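Cysteine desulfurase (Stenotrophomonas maltophilia, PDB 6WCI) probably uses pyridoxal 5'-phosphate to remove sulfur from L-cysteine, leaving L-alanine and passing the sulfur to a carrier. Local coordinates at residues Asn146-Pro149 and Trp150-Val153; Ile118-Val121 and Ala122-Ala126; Lys277-Phe281 and Asp282-Phe286; Pro24-Asp27 and Arg28-Leu31. All coordinates share one frame; numbering follows the deposited sequence.

Interaction 1. Residues Asn146-Pro149 and Trp150-Val153; sequences NIVP and WQLV
W150 carries its indole beside its own backbone N, with CG anti to the carbonyl carbon (chi1 -47°), and this turns the ring back along the chain to meet N146. The N146 side chain reaches it with an unusual first torsion of -145°. W150 NE1 then donates to N146 OD1 at 3.0 Å, and the N-H...O angle of 168° makes the bond nearly straight. The oxygen lies in the indole plane, at the ring edge. Relative to the amide, the donor sits well above the carbonyl plane, not on a lone pair. The amide and ring planes are steeply inclined to each other. N146 O also lies at the indole edge, 3.1 Å from W150 CD1.

I147 is the N-cap of helix 148-157. Its O accepts from Q151 N at 3.1 Å and, weakly, from W150 N at 2.9 Å. The I147 and Q151 side chains run side by side, with I147 CG2 3.8 Å from Q151 OE1. Q151 has its polar partners in the second subunit, T284 among them.

The two polar atoms of the N146 amide have separate partners. OD1 takes the indole N-H, and ND2 donates to E142. This pairing fixes the amide's rotation and satisfies a buried indole N-H at the start of the helix.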
ATOM      1  N   ASN B 146      -6.015  -1.223  16.353  1.00 36.82           N
ATOM      2  CA  ASN B 146      -6.577  -2.435  16.934  1.00 36.73           C
ATOM      3  C   ASN B 146      -7.869  -2.157  17.689  1.00 30.83           C
ATOM      4  O   ASN B 146      -8.239  -2.923  18.584  1.00 39.07           O
ATOM      5  CB  ASN B 146      -5.552  -3.115  17.839  1.00 39.72           C
ATOM      6  CG  ASN B 146      -5.647  -4.628  17.790  1.00 37.94           C
ATOM      7  OD1 ASN B 146      -6.320  -5.207  16.916  1.00 37.23           O
ATOM      8  ND2 ASN B 146      -4.980  -5.284  18.729  1.00 35.44           N
ATOM      9  N   ILE B 147      -8.569  -1.079  17.337  1.00 30.23           N
ATOM     10  CA  ILE B 147      -9.864  -0.761  17.930  1.00 32.21           C
ATOM     11  C   ILE B 147     -10.889  -0.558  16.824  1.00 39.64           C
ATOM     12  O   ILE B 147     -11.911  -1.245  16.778  1.00 34.98           O
ATOM     13  CB  ILE B 147      -9.793   0.494  18.813  1.00 36.07           C
ATOM     14  CG1 ILE B 147      -8.854   0.268  20.001  1.00 33.81           C
ATOM     15  CG2 ILE B 147     -11.197   0.910  19.243  1.00 34.05           C
ATOM     16  CD1 ILE B 147      -8.563   1.526  20.829  1.00 34.81           C
ATOM     17  N   VAL B 148     -10.617   0.405  15.939  1.00 40.26           N
ATOM     18  CA  VAL B 148     -11.619   0.816  14.950  1.00 37.36           C
ATOM     19  C   VAL B 148     -12.073  -0.326  14.051  1.00 42.75           C
ATOM     20  O   VAL B 148     -13.282  -0.432  13.796  1.00 35.28           O
ATOM     21  CB  VAL B 148     -11.113   2.028  14.163  1.00 38.12           C
ATOM     22  CG1 VAL B 148     -12.181   2.545  13.231  1.00 32.03           C
ATOM     23  CG2 VAL B 148     -10.648   3.113  15.135  1.00 30.25           C
ATOM     24  N   PRO B 149     -11.197  -1.197  13.523  1.00 34.00           N
ATOM     25  CA  PRO B 149     -11.722  -2.332  12.748  1.00 34.45           C
ATOM     26  C   PRO B 149     -12.753  -3.132  13.516  1.00 34.94           C
ATOM     27  O   PRO B 149     -13.764  -3.544  12.934  1.00 30.43           O
ATOM     28  CB  PRO B 149     -10.467  -3.157  12.435  1.00 39.13           C
ATOM     29  CG  PRO B 149      -9.362  -2.143  12.441  1.00 41.21           C
ATOM     30  CD  PRO B 149      -9.725  -1.228  13.581  1.00 36.67           C
ATOM     31  N   TRP B 150     -12.555  -3.320  14.825  1.00 32.07           N
ATOM     32  CA  TRP B 150     -13.513  -4.128  15.568  1.00 32.94           C
ATOM     33  C   TRP B 150     -14.811  -3.361  15.802  1.00 36.06           C
ATOM     34  O   TRP B 150     -15.881  -3.972  15.893  1.00 29.96           O
ATOM     35  CB  TRP B 150     -12.882  -4.604  16.877  1.00 35.87           C
ATOM     36  CG  TRP B 150     -11.511  -5.158  16.642  1.00 35.85           C
ATOM     37  CD1 TRP B 150     -10.324  -4.631  17.074  1.00 33.60           C
ATOM     38  CD2 TRP B 150     -11.177  -6.318  15.861  1.00 34.77           C
ATOM     39  NE1 TRP B 150      -9.273  -5.401  16.628  1.00 35.73           N
ATOM     40  CE2 TRP B 150      -9.768  -6.441  15.882  1.00 32.94           C
ATOM     41  CE3 TRP B 150     -11.935  -7.265  15.150  1.00 31.56           C
ATOM     42  CZ2 TRP B 150      -9.099  -7.474  15.231  1.00 35.03           C
ATOM     43  CZ3 TRP B 150     -11.270  -8.293  14.505  1.00 32.94           C
ATOM     44  CH2 TRP B 150      -9.858  -8.384  14.541  1.00 30.86           C
ATOM     45  N   GLN B 151     -14.743  -2.030  15.840  1.00 35.71           N
ATOM     46  CA  GLN B 151     -15.956  -1.225  15.911  1.00 30.08           C
ATOM     47  C   GLN B 151     -16.754  -1.291  14.616  1.00 31.87           C
ATOM     48  O   GLN B 151     -17.989  -1.234  14.640  1.00 30.07           O
ATOM     49  CB  GLN B 151     -15.596   0.220  16.246  1.00 37.08           C
ATOM     50  CG  GLN B 151     -15.146   0.383  17.698  1.00 37.12           C
ATOM     51  CD  GLN B 151     -14.748   1.796  18.023  1.00 33.62           C
ATOM     52  OE1 GLN B 151     -14.067   2.454  17.234  1.00 36.62           O
ATOM     53  NE2 GLN B 151     -15.164   2.277  19.191  1.00 34.98           N
ATOM     54  N   LEU B 152     -16.073  -1.398  13.474  1.00 34.13           N
ATOM     55  CA  LEU B 152     -16.797  -1.622  12.230  1.00 37.30           C
ATOM     56  C   LEU B 152     -17.464  -2.999  12.227  1.00 36.12           C
ATOM     57  O   LEU B 152     -18.581  -3.152  11.723  1.00 39.67           O
ATOM     58  CB  LEU B 152     -15.844  -1.451  11.038  1.00 32.06           C
ATOM     59  CG  LEU B 152     -15.229  -0.055  10.884  1.00 35.15           C
ATOM     60  CD1 LEU B 152     -14.196   0.002   9.724  1.00 31.48           C
ATOM     61  CD2 LEU B 152     -16.310   0.998  10.693  1.00 27.69           C
ATOM     62  N   VAL B 153     -16.796  -4.012  12.788  1.00 33.87           N
ATOM     63  CA  VAL B 153     -17.367  -5.359  12.838  1.00 33.83           C
ATOM     64  C   VAL B 153     -18.613  -5.388  13.722  1.00 36.79           C
ATOM     65  O   VAL B 153     -19.645  -5.976  13.361  1.00 37.16           O
ATOM     66  CB  VAL B 153     -16.305  -6.362  13.333  1.00 36.74           C
ATOM     67  CG1 VAL B 153     -16.967  -7.670  13.797  1.00 28.96           C
ATOM     68  CG2 VAL B 153     -15.240  -6.614  12.266  1.00 25.51           C
TER

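Interaction 2. Residues Ile118-Val121 and Ala122-Ala126; sequences INLV and AYSWA
V121, A122 and N119 carry most of this one-turn contact within helix 114-126. V121 is gripped through its carbonyl. V121 O accepts from W125 N at 2.9 Å and from A126 N at 3.2 Å. The second donor lies almost straight out from the carbonyl, while the first is tilted 32° from its plane. The V121 side chain stands with CG1 anti to the backbone N (chi1 -176°), which leaves CG1 4.1 Å from W125 CB. The two side chains cross at a slant. The W125 indole makes a cation-pi contact with R129 and meets H262 edge-to-face.

A122 N donates to I118 O at 2.9 Å. A122 CB rests 3.5 Å from N119 O. N119 O also accepts from Y123 N at 2.8 Å. The same oxygen lies in the plane of the Y123 ring, at its edge, 3.3 Å from CD1. The N119 and Y123 side chains point the same way. Their polar ends have partners beyond this turn: N119 ND2 bonds T115 O, N119 OD1 takes G271 N of the second subunit, and Y123 OH bonds F269 O of the second subunit.

Regular i to i+4 bonds up to W125, followed by an i to i+5 bond at A126, mark a pi-type turn at the C-terminal end of an alpha helix.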
ATOM      1  N   ILE B 118      -4.632  -5.705  10.291  1.00 33.84           N
ATOM      2  CA  ILE B 118      -5.706  -5.954  11.251  1.00 33.34           C
ATOM      3  C   ILE B 118      -7.064  -5.922  10.553  1.00 32.00           C
ATOM      4  O   ILE B 118      -7.937  -6.749  10.830  1.00 30.73           O
ATOM      5  CB  ILE B 118      -5.632  -4.957  12.427  1.00 29.65           C
ATOM      6  CG1 ILE B 118      -4.373  -5.209  13.264  1.00 24.36           C
ATOM      7  CG2 ILE B 118      -6.865  -5.073  13.326  1.00 33.28           C
ATOM      8  CD1 ILE B 118      -4.207  -4.245  14.458  1.00 28.35           C
ATOM      9  N   ASN B 119      -7.251  -4.995   9.614  1.00 36.04           N
ATOM     10  CA  ASN B 119      -8.523  -4.910   8.896  1.00 27.98           C
ATOM     11  C   ASN B 119      -8.801  -6.176   8.093  1.00 30.00           C
ATOM     12  O   ASN B 119      -9.964  -6.570   7.921  1.00 32.34           O
ATOM     13  CB  ASN B 119      -8.519  -3.681   7.981  1.00 28.40           C
ATOM     14  CG  ASN B 119      -8.904  -2.411   8.705  1.00 33.81           C
ATOM     15  OD1 ASN B 119     -10.090  -2.083   8.821  1.00 31.60           O
ATOM     16  ND2 ASN B 119      -7.902  -1.669   9.179  1.00 28.93           N
ATOM     17  N   LEU B 120      -7.752  -6.812   7.562  1.00 34.41           N
ATOM     18  CA  LEU B 120      -7.942  -8.090   6.884  1.00 34.18           C
ATOM     19  C   LEU B 120      -8.524  -9.128   7.838  1.00 32.88           C
ATOM     20  O   LEU B 120      -9.434  -9.880   7.473  1.00 30.90           O
ATOM     21  CB  LEU B 120      -6.616  -8.576   6.296  1.00 25.76           C
ATOM     22  CG  LEU B 120      -6.527  -9.990   5.713  1.00 29.64           C
ATOM     23  CD1 LEU B 120      -7.679 -10.284   4.767  1.00 30.60           C
ATOM     24  CD2 LEU B 120      -5.204 -10.181   4.970  1.00 32.81           C
ATOM     25  N   VAL B 121      -8.001  -9.190   9.066  1.00 32.64           N
ATOM     26  CA  VAL B 121      -8.607 -10.042  10.087  1.00 35.25           C
ATOM     27  C   VAL B 121     -10.061  -9.643  10.311  1.00 34.87           C
ATOM     28  O   VAL B 121     -10.954 -10.495  10.363  1.00 36.94           O
ATOM     29  CB  VAL B 121      -7.798  -9.980  11.398  1.00 32.39           C
ATOM     30  CG1 VAL B 121      -8.382 -10.954  12.421  1.00 31.60           C
ATOM     31  CG2 VAL B 121      -6.319 -10.276  11.135  1.00 34.25           C
ATOM     32  N   ALA B 122     -10.319  -8.339  10.466  1.00 32.33           N
ATOM     33  CA  ALA B 122     -11.673  -7.881  10.767  1.00 28.61           C
ATOM     34  C   ALA B 122     -12.650  -8.272   9.670  1.00 29.42           C
ATOM     35  O   ALA B 122     -13.751  -8.757   9.951  1.00 39.49           O
ATOM     36  CB  ALA B 122     -11.684  -6.365  10.963  1.00 27.01           C
ATOM     37  N   TYR B 123     -12.264  -8.077   8.408  1.00 29.98           N
ATOM     38  CA  TYR B 123     -13.189  -8.306   7.302  1.00 24.81           C
ATOM     39  C   TYR B 123     -13.308  -9.777   6.925  1.00 31.11           C
ATOM     40  O   TYR B 123     -14.401 -10.234   6.569  1.00 35.83           O
ATOM     41  CB  TYR B 123     -12.759  -7.497   6.083  1.00 25.14           C
ATOM     42  CG  TYR B 123     -13.299  -6.076   6.039  1.00 30.80           C
ATOM     43  CD1 TYR B 123     -12.645  -5.037   6.697  1.00 31.43           C
ATOM     44  CD2 TYR B 123     -14.448  -5.773   5.311  1.00 28.71           C
ATOM     45  CE1 TYR B 123     -13.130  -3.737   6.644  1.00 32.17           C
ATOM     46  CE2 TYR B 123     -14.941  -4.476   5.256  1.00 27.34           C
ATOM     47  CZ  TYR B 123     -14.277  -3.460   5.917  1.00 31.66           C
ATOM     48  OH  TYR B 123     -14.770  -2.170   5.854  1.00 32.59           O
ATOM     49  N   SER B 124     -12.211 -10.533   6.964  1.00 32.12           N
ATOM     50  CA  SER B 124     -12.263 -11.902   6.454  1.00 33.52           C
ATOM     51  C   SER B 124     -12.338 -12.975   7.536  1.00 35.78           C
ATOM     52  O   SER B 124     -12.750 -14.103   7.235  1.00 32.74           O
ATOM     53  CB  SER B 124     -11.064 -12.183   5.537  1.00 35.24           C
ATOM     54  OG  SER B 124     -11.233 -11.527   4.290  1.00 36.96           O
ATOM     55  N   TRP B 125     -11.972 -12.667   8.782  1.00 29.89           N
ATOM     56  CA  TRP B 125     -12.207 -13.601   9.878  1.00 35.05           C
ATOM     57  C   TRP B 125     -13.481 -13.263  10.648  1.00 32.25           C
ATOM     58  O   TRP B 125     -14.403 -14.085  10.715  1.00 35.69           O
ATOM     59  CB  TRP B 125     -11.021 -13.648  10.854  1.00 38.18           C
ATOM     60  CG  TRP B 125     -11.341 -14.530  12.022  1.00 40.07           C
ATOM     61  CD1 TRP B 125     -11.895 -14.154  13.218  1.00 40.68           C
ATOM     62  CD2 TRP B 125     -11.173 -15.946  12.087  1.00 38.71           C
ATOM     63  NE1 TRP B 125     -12.077 -15.253  14.021  1.00 41.13           N
ATOM     64  CE2 TRP B 125     -11.634 -16.364  13.354  1.00 37.31           C
ATOM     65  CE3 TRP B 125     -10.668 -16.901  11.200  1.00 46.03           C
ATOM     66  CZ2 TRP B 125     -11.603 -17.694  13.757  1.00 43.02           C
ATOM     67  CZ3 TRP B 125     -10.643 -18.226  11.600  1.00 52.96           C
ATOM     68  CH2 TRP B 125     -11.107 -18.610  12.868  1.00 49.79           C
ATOM     69  N   ALA B 126     -13.554 -12.057  11.220  1.00 30.70           N
ATOM     70  CA  ALA B 126     -14.621 -11.725  12.163  1.00 31.95           C
ATOM     71  C   ALA B 126     -15.937 -11.431  11.450  1.00 38.83           C
ATOM     72  O   ALA B 126     -16.987 -11.940  11.849  1.00 40.02           O
ATOM     73  CB  ALA B 126     -14.208 -10.533  13.035  1.00 29.15           C
TER

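Interaction 3. Residues Lys277-Phe281 and Asp282-Phe286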
ATOM      1  N   LYS B 277      -6.608 -17.602  -9.457  1.00 35.82           N
ATOM      2  CA  LYS B 277      -5.936 -18.599 -10.271  1.00 37.46           C
ATOM      3  C   LYS B 277      -6.524 -18.673 -11.673  1.00 37.63           C
ATOM      4  O   LYS B 277      -5.780 -18.754 -12.651  1.00 33.33           O
ATOM      5  CB  LYS B 277      -6.032 -19.964  -9.575  1.00 47.42           C
ATOM      6  CG  LYS B 277      -5.286 -21.114 -10.229  1.00 59.90           C
ATOM      7  CD  LYS B 277      -5.398 -22.382  -9.370  1.00 66.82           C
ATOM      8  CE  LYS B 277      -4.999 -22.109  -7.915  1.00 69.71           C
ATOM      9  NZ  LYS B 277      -4.983 -23.338  -7.069  1.00 70.94           N
ATOM     10  N   GLU B 278      -7.852 -18.616 -11.782  1.00 33.87           N
ATOM     11  CA  GLU B 278      -8.578 -18.624 -13.046  1.00 35.48           C
ATOM     12  C   GLU B 278      -9.768 -17.694 -12.883  1.00 38.95           C
ATOM     13  O   GLU B 278     -10.494 -17.796 -11.888  1.00 40.48           O
ATOM     14  CB  GLU B 278      -9.072 -20.032 -13.413  1.00 35.63           C
ATOM     15  CG  GLU B 278      -7.993 -21.099 -13.500  1.00 48.83           C
ATOM     16  CD  GLU B 278      -7.142 -20.968 -14.749  1.00 64.81           C
ATOM     17  OE1 GLU B 278      -7.559 -20.254 -15.690  1.00 66.90           O
ATOM     18  OE2 GLU B 278      -6.055 -21.584 -14.791  1.00 70.09           O
ATOM     19  N   VAL B 279      -9.972 -16.798 -13.839  1.00 30.44           N
ATOM     20  CA  VAL B 279     -11.110 -15.888 -13.823  1.00 31.22           C
ATOM     21  C   VAL B 279     -12.003 -16.205 -15.007  1.00 36.51           C
ATOM     22  O   VAL B 279     -11.548 -16.223 -16.158  1.00 38.35           O
ATOM     23  CB  VAL B 279     -10.682 -14.411 -13.851  1.00 34.89           C
ATOM     24  CG1 VAL B 279     -11.903 -13.527 -14.045  1.00 35.59           C
ATOM     25  CG2 VAL B 279      -9.965 -14.044 -12.573  1.00 24.76           C
ATOM     26  N   SER B 280     -13.270 -16.461 -14.717  1.00 33.70           N
ATOM     27  CA  SER B 280     -14.306 -16.540 -15.718  1.00 35.56           C
ATOM     28  C   SER B 280     -15.555 -15.864 -15.180  1.00 42.05           C
ATOM     29  O   SER B 280     -15.769 -15.802 -13.964  1.00 40.30           O
ATOM     30  CB  SER B 280     -14.628 -17.990 -16.086  1.00 37.20           C
ATOM     31  OG  SER B 280     -15.961 -18.058 -16.516  1.00 46.20           O
ATOM     32  N   PHE B 281     -16.393 -15.373 -16.097  1.00 36.22           N
ATOM     33  CA  PHE B 281     -17.682 -14.840 -15.678  1.00 36.84           C
ATOM     34  C   PHE B 281     -18.620 -15.933 -15.189  1.00 42.05           C
ATOM     35  O   PHE B 281     -19.641 -15.619 -14.570  1.00 51.03           O
ATOM     36  CB  PHE B 281     -18.328 -14.057 -16.817  1.00 41.61           C
ATOM     37  CG  PHE B 281     -17.689 -12.727 -17.060  1.00 43.63           C
ATOM     38  CD1 PHE B 281     -17.647 -11.777 -16.049  1.00 44.09           C
ATOM     39  CD2 PHE B 281     -17.117 -12.426 -18.284  1.00 40.13           C
ATOM     40  CE1 PHE B 281     -17.051 -10.548 -16.255  1.00 35.47           C
ATOM     41  CE2 PHE B 281     -16.522 -11.188 -18.496  1.00 38.38           C
ATOM     42  CZ  PHE B 281     -16.488 -10.256 -17.482  1.00 34.10           C
ATOM     43  N   ASP B 282     -18.307 -17.202 -15.462  1.00 40.93           N
ATOM     44  CA  ASP B 282     -19.046 -18.320 -14.894  1.00 46.32           C
ATOM     45  C   ASP B 282     -18.545 -18.707 -13.511  1.00 50.23           C
ATOM     46  O   ASP B 282     -19.204 -19.501 -12.832  1.00 53.89           O
ATOM     47  CB  ASP B 282     -18.969 -19.542 -15.817  1.00 48.63           C
ATOM     48  CG  ASP B 282     -19.710 -19.334 -17.120  1.00 58.89           C
ATOM     49  OD1 ASP B 282     -20.661 -18.525 -17.137  1.00 61.11           O
ATOM     50  OD2 ASP B 282     -19.347 -19.982 -18.126  1.00 66.43           O
ATOM     51  N   GLY B 283     -17.407 -18.172 -13.081  1.00 44.88           N
ATOM     52  CA  GLY B 283     -16.843 -18.562 -11.812  1.00 42.28           C
ATOM     53  C   GLY B 283     -15.333 -18.448 -11.781  1.00 35.64           C
ATOM     54  O   GLY B 283     -14.647 -18.843 -12.728  1.00 35.83           O
ATOM     55  N   THR B 284     -14.818 -17.924 -10.678  1.00 31.64           N
ATOM     56  CA  THR B 284     -13.402 -17.659 -10.481  1.00 32.87           C
ATOM     57  C   THR B 284     -12.834 -18.598  -9.425  1.00 33.82           C
ATOM     58  O   THR B 284     -13.524 -18.955  -8.467  1.00 38.05           O
ATOM     59  CB  THR B 284     -13.201 -16.196 -10.081  1.00 30.88           C
ATOM     60  OG1 THR B 284     -13.508 -15.355 -11.203  1.00 29.01           O
ATOM     61  CG2 THR B 284     -11.778 -15.917  -9.621  1.00 31.10           C
ATOM     62  N   VAL B 285     -11.585 -19.015  -9.629  1.00 32.59           N
ATOM     63  CA  VAL B 285     -10.851 -19.878  -8.714  1.00 38.66           C
ATOM     64  C   VAL B 285      -9.686 -19.079  -8.132  1.00 35.98           C
ATOM     65  O   VAL B 285      -8.893 -18.491  -8.877  1.00 33.62           O
ATOM     66  CB  VAL B 285     -10.347 -21.146  -9.427  1.00 30.54           C
ATOM     67  CG1 VAL B 285      -9.590 -22.029  -8.446  1.00 35.39           C
ATOM     68  CG2 VAL B 285     -11.516 -21.921 -10.058  1.00 35.58           C
ATOM     69  N   PHE B 286      -9.571 -19.062  -6.810  1.00 33.52           N
ATOM     70  CA  PHE B 286      -8.582 -18.215  -6.156  1.00 32.55           C
ATOM     71  C   PHE B 286      -7.301 -18.982  -5.849  1.00 34.27           C
ATOM     72  O   PHE B 286      -7.311 -20.201  -5.658  1.00 35.07           O
ATOM     73  CB  PHE B 286      -9.149 -17.628  -4.858  1.00 37.58           C
ATOM     74  CG  PHE B 286     -10.416 -16.849  -5.051  1.00 36.25           C
ATOM     75  CD1 PHE B 286     -10.380 -15.568  -5.572  1.00 37.25           C
ATOM     76  CD2 PHE B 286     -11.645 -17.403  -4.719  1.00 35.72           C
ATOM     77  CE1 PHE B 286     -11.546 -14.847  -5.763  1.00 35.07           C
ATOM     78  CE2 PHE B 286     -12.812 -16.690  -4.897  1.00 32.80           C
ATOM     79  CZ  PHE B 286     -12.764 -15.407  -5.422  1.00 35.07           C
TER
HETATM   80  O   HOH W   1      -7.632 -22.788  -4.989  1.00 75.71           O
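A beta hairpin is built here, with a type I turn from S280 to G283 at its tip and a classic beta bulge at its base. K277 and E278 both face V285 across the bulge, and both their N-H groups point at V285 O. E278 N donates to it at 3.1 Å. K277 N lies 2.5 Å from V285 O, which is suspiciously short, and the exact length is doubtful. V285 N returns a bond of 2.8 Å to E278 O, which makes E278 and V285 an antiparallel hydrogen-bonded pair. The T284 methyl CG2 approaches E278 O to 3.2 Å.

Further along, V279 and T284 lie side by side and point the same way, with V279 CG1 3.7 Å from T284 OG1. T284 OG1 bonds Q151 OE1 of the second subunit, and S280 O accepts from NE2 of the same glutamine. V279 N bonds H386 of the second subunit. The hairpin therefore reaches out as an arm that clasps its partner.

At the tip, G283 N closes the turn onto S280 O, coming from 70° out of the carbonyl plane. The backbone of G283 is folded such that a side chain would press on the preceding carbonyl. S280 adds a second hold. Its OG is anti to its own backbone N (chi1 152°), which points it at D282 N, the amide it accepts from at 2.7 Å.

Interaction 4. Residues Pro24-Asp27 and Arg28-Leu31; sequences PDWD and RVRL
W26 and V29 form the packed side of the short helix 26-30, which D25 caps at its N-terminus. Their side chains lie together and point the same way. W26 CE3 comes to 4.1 Å from V29 CG2, at a slant to the ring. P24 CG covers one indole face, 3.5 Å above the plane and nearer the ring's border than its centre. With CG1 anti to the backbone N (chi1 175°), V29 CG2 sits beside that N and comes 3.1 Å from D25 O. Helices 300-316 and 318-336 cover this side. L316 touches both W26 and V29, and R324 makes a cation-pi contact with W26.

The other side is open and more loosely held. D25, D27 and R28 are exposed. The capping bond from D27 N to D25 OD1 is weak. D25 and R28 have opposite charges, but their side chains cross at about a right angle and the charged atoms do not meet; R28 pairs instead with D32. The D27 side chain lies near a bound sulfate, probably from the crystallisation liquor.

Along the backbone, R30 N donates to W26 O at 3.1 Å. Near the helix end, L31 N reaches D27 O weakly, at 3.5 Å.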
ATOM      1  N   PRO B  24      27.680  -5.323  19.341  1.00 86.79           N
ATOM      2  CA  PRO B  24      27.964  -4.480  18.172  1.00 80.88           C
ATOM      3  C   PRO B  24      28.554  -3.125  18.537  1.00 74.85           C
ATOM      4  O   PRO B  24      28.298  -2.596  19.623  1.00 77.03           O
ATOM      5  CB  PRO B  24      26.585  -4.322  17.510  1.00 78.64           C
ATOM      6  CG  PRO B  24      25.572  -4.921  18.498  1.00 80.72           C
ATOM      7  CD  PRO B  24      26.292  -5.160  19.789  1.00 85.94           C
ATOM      8  N   ASP B  25      29.347  -2.559  17.631  1.00 67.67           N
ATOM      9  CA  ASP B  25      29.893  -1.211  17.780  1.00 61.42           C
ATOM     10  C   ASP B  25      28.781  -0.222  17.463  1.00 54.25           C
ATOM     11  O   ASP B  25      28.474   0.025  16.293  1.00 57.98           O
ATOM     12  CB  ASP B  25      31.091  -1.019  16.854  1.00 61.59           C
ATOM     13  CG  ASP B  25      31.650   0.399  16.885  1.00 67.39           C
ATOM     14  OD1 ASP B  25      31.244   1.213  17.744  1.00 70.24           O
ATOM     15  OD2 ASP B  25      32.515   0.697  16.037  1.00 74.58           O
ATOM     16  N   TRP B  26      28.186   0.367  18.500  1.00 52.90           N
ATOM     17  CA  TRP B  26      26.973   1.153  18.296  1.00 54.27           C
ATOM     18  C   TRP B  26      27.260   2.494  17.628  1.00 51.93           C
ATOM     19  O   TRP B  26      26.393   3.025  16.923  1.00 49.71           O
ATOM     20  CB  TRP B  26      26.241   1.352  19.627  1.00 53.95           C
ATOM     21  CG  TRP B  26      25.618   0.092  20.128  1.00 54.98           C
ATOM     22  CD1 TRP B  26      25.976  -0.625  21.235  1.00 62.30           C
ATOM     23  CD2 TRP B  26      24.529  -0.616  19.524  1.00 52.02           C
ATOM     24  NE1 TRP B  26      25.165  -1.730  21.363  1.00 61.28           N
ATOM     25  CE2 TRP B  26      24.272  -1.748  20.324  1.00 61.29           C
ATOM     26  CE3 TRP B  26      23.744  -0.402  18.386  1.00 51.84           C
ATOM     27  CZ2 TRP B  26      23.263  -2.665  20.020  1.00 61.78           C
ATOM     28  CZ3 TRP B  26      22.735  -1.314  18.091  1.00 55.28           C
ATOM     29  CH2 TRP B  26      22.507  -2.429  18.902  1.00 51.19           C
ATOM     30  N   ASP B  27      28.455   3.057  17.839  1.00 54.01           N
ATOM     31  CA  ASP B  27      28.838   4.274  17.125  1.00 52.22           C
ATOM     32  C   ASP B  27      28.897   4.035  15.623  1.00 48.97           C
ATOM     33  O   ASP B  27      28.456   4.876  14.832  1.00 44.36           O
ATOM     34  CB  ASP B  27      30.184   4.778  17.642  1.00 62.19           C
ATOM     35  CG  ASP B  27      30.114   5.209  19.087  1.00 78.76           C
ATOM     36  OD1 ASP B  27      29.320   6.127  19.381  1.00 84.65           O
ATOM     37  OD2 ASP B  27      30.826   4.622  19.934  1.00 85.48           O
ATOM     38  N   ARG B  28      29.443   2.892  15.212  1.00 48.72           N
ATOM     39  CA  ARG B  28      29.491   2.568  13.795  1.00 50.36           C
ATOM     40  C   ARG B  28      28.100   2.269  13.250  1.00 46.65           C
ATOM     41  O   ARG B  28      27.820   2.574  12.088  1.00 47.01           O
ATOM     42  CB  ARG B  28      30.431   1.387  13.565  1.00 46.97           C
ATOM     43  CG  ARG B  28      30.375   0.797  12.169  1.00 46.32           C
ATOM     44  CD  ARG B  28      31.023   1.719  11.138  1.00 44.32           C
ATOM     45  NE  ARG B  28      30.813   1.212   9.787  1.00 42.72           N
ATOM     46  CZ  ARG B  28      29.695   1.384   9.106  1.00 41.76           C
ATOM     47  NH1 ARG B  28      28.686   2.045   9.657  1.00 43.59           N
ATOM     48  NH2 ARG B  28      29.580   0.889   7.881  1.00 43.97           N
ATOM     49  N   VAL B  29      27.211   1.705  14.079  1.00 47.84           N
ATOM     50  CA  VAL B  29      25.850   1.407  13.620  1.00 47.00           C
ATOM     51  C   VAL B  29      25.097   2.694  13.295  1.00 41.40           C
ATOM     52  O   VAL B  29      24.441   2.798  12.252  1.00 37.58           O
ATOM     53  CB  VAL B  29      25.094   0.563  14.664  1.00 50.95           C
ATOM     54  CG1 VAL B  29      23.643   0.351  14.231  1.00 47.30           C
ATOM     55  CG2 VAL B  29      25.779  -0.781  14.883  1.00 53.37           C
ATOM     56  N   ARG B  30      25.185   3.692  14.180  1.00 40.41           N
ATOM     57  CA  ARG B  30      24.519   4.976  13.958  1.00 43.39           C
ATOM     58  C   ARG B  30      24.981   5.659  12.667  1.00 39.36           C
ATOM     59  O   ARG B  30      24.217   6.418  12.064  1.00 36.73           O
ATOM     60  CB  ARG B  30      24.763   5.898  15.160  1.00 40.87           C
ATOM     61  CG  ARG B  30      24.417   7.377  14.925  1.00 41.70           C
ATOM     62  CD  ARG B  30      24.654   8.264  16.157  1.00 46.28           C
ATOM     63  NE  ARG B  30      24.311   9.650  15.860  1.00 44.80           N
ATOM     64  CZ  ARG B  30      23.145  10.228  16.130  1.00 46.79           C
ATOM     65  NH1 ARG B  30      22.164   9.560  16.746  1.00 44.04           N
ATOM     66  NH2 ARG B  30      22.972  11.499  15.797  1.00 47.60           N
ATOM     67  N   LEU B  31      26.224   5.434  12.243  1.00 39.67           N
ATOM     68  CA  LEU B  31      26.688   6.070  11.010  1.00 43.22           C
ATOM     69  C   LEU B  31      26.012   5.504   9.768  1.00 46.01           C
ATOM     70  O   LEU B  31      26.101   6.115   8.696  1.00 39.15           O
ATOM     71  CB  LEU B  31      28.203   5.930  10.873  1.00 38.46           C
ATOM     72  CG  LEU B  31      29.046   6.526  12.003  1.00 43.56           C
ATOM     73  CD1 LEU B  31      30.526   6.361  11.696  1.00 45.80           C
ATOM     74  CD2 LEU B  31      28.699   7.987  12.231  1.00 43.07           C
TER

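Interactions 1 and 2 are buried and pack on each other, with centres about 9 Å apart. W150 lies on V121 and P149 on N119 and A122, so helices 148-157 and 114-126 share one core. Interactions 3 and 4 lie at the surface. Interaction 3 belongs to the dimer: its hairpin grips Q151 of the second subunit, a residue of interaction 1. Interaction 4 touches no other chain of the assembly and packs against helices 300-316 and 318-336. The amides of N146 and N119 and the hydroxyls of Y123 and S124 have defined partners. The hairpin relies mainly on backbone bonds, and interaction 4 on helical backbone bonds and a small apolar patch, with charges at its edge.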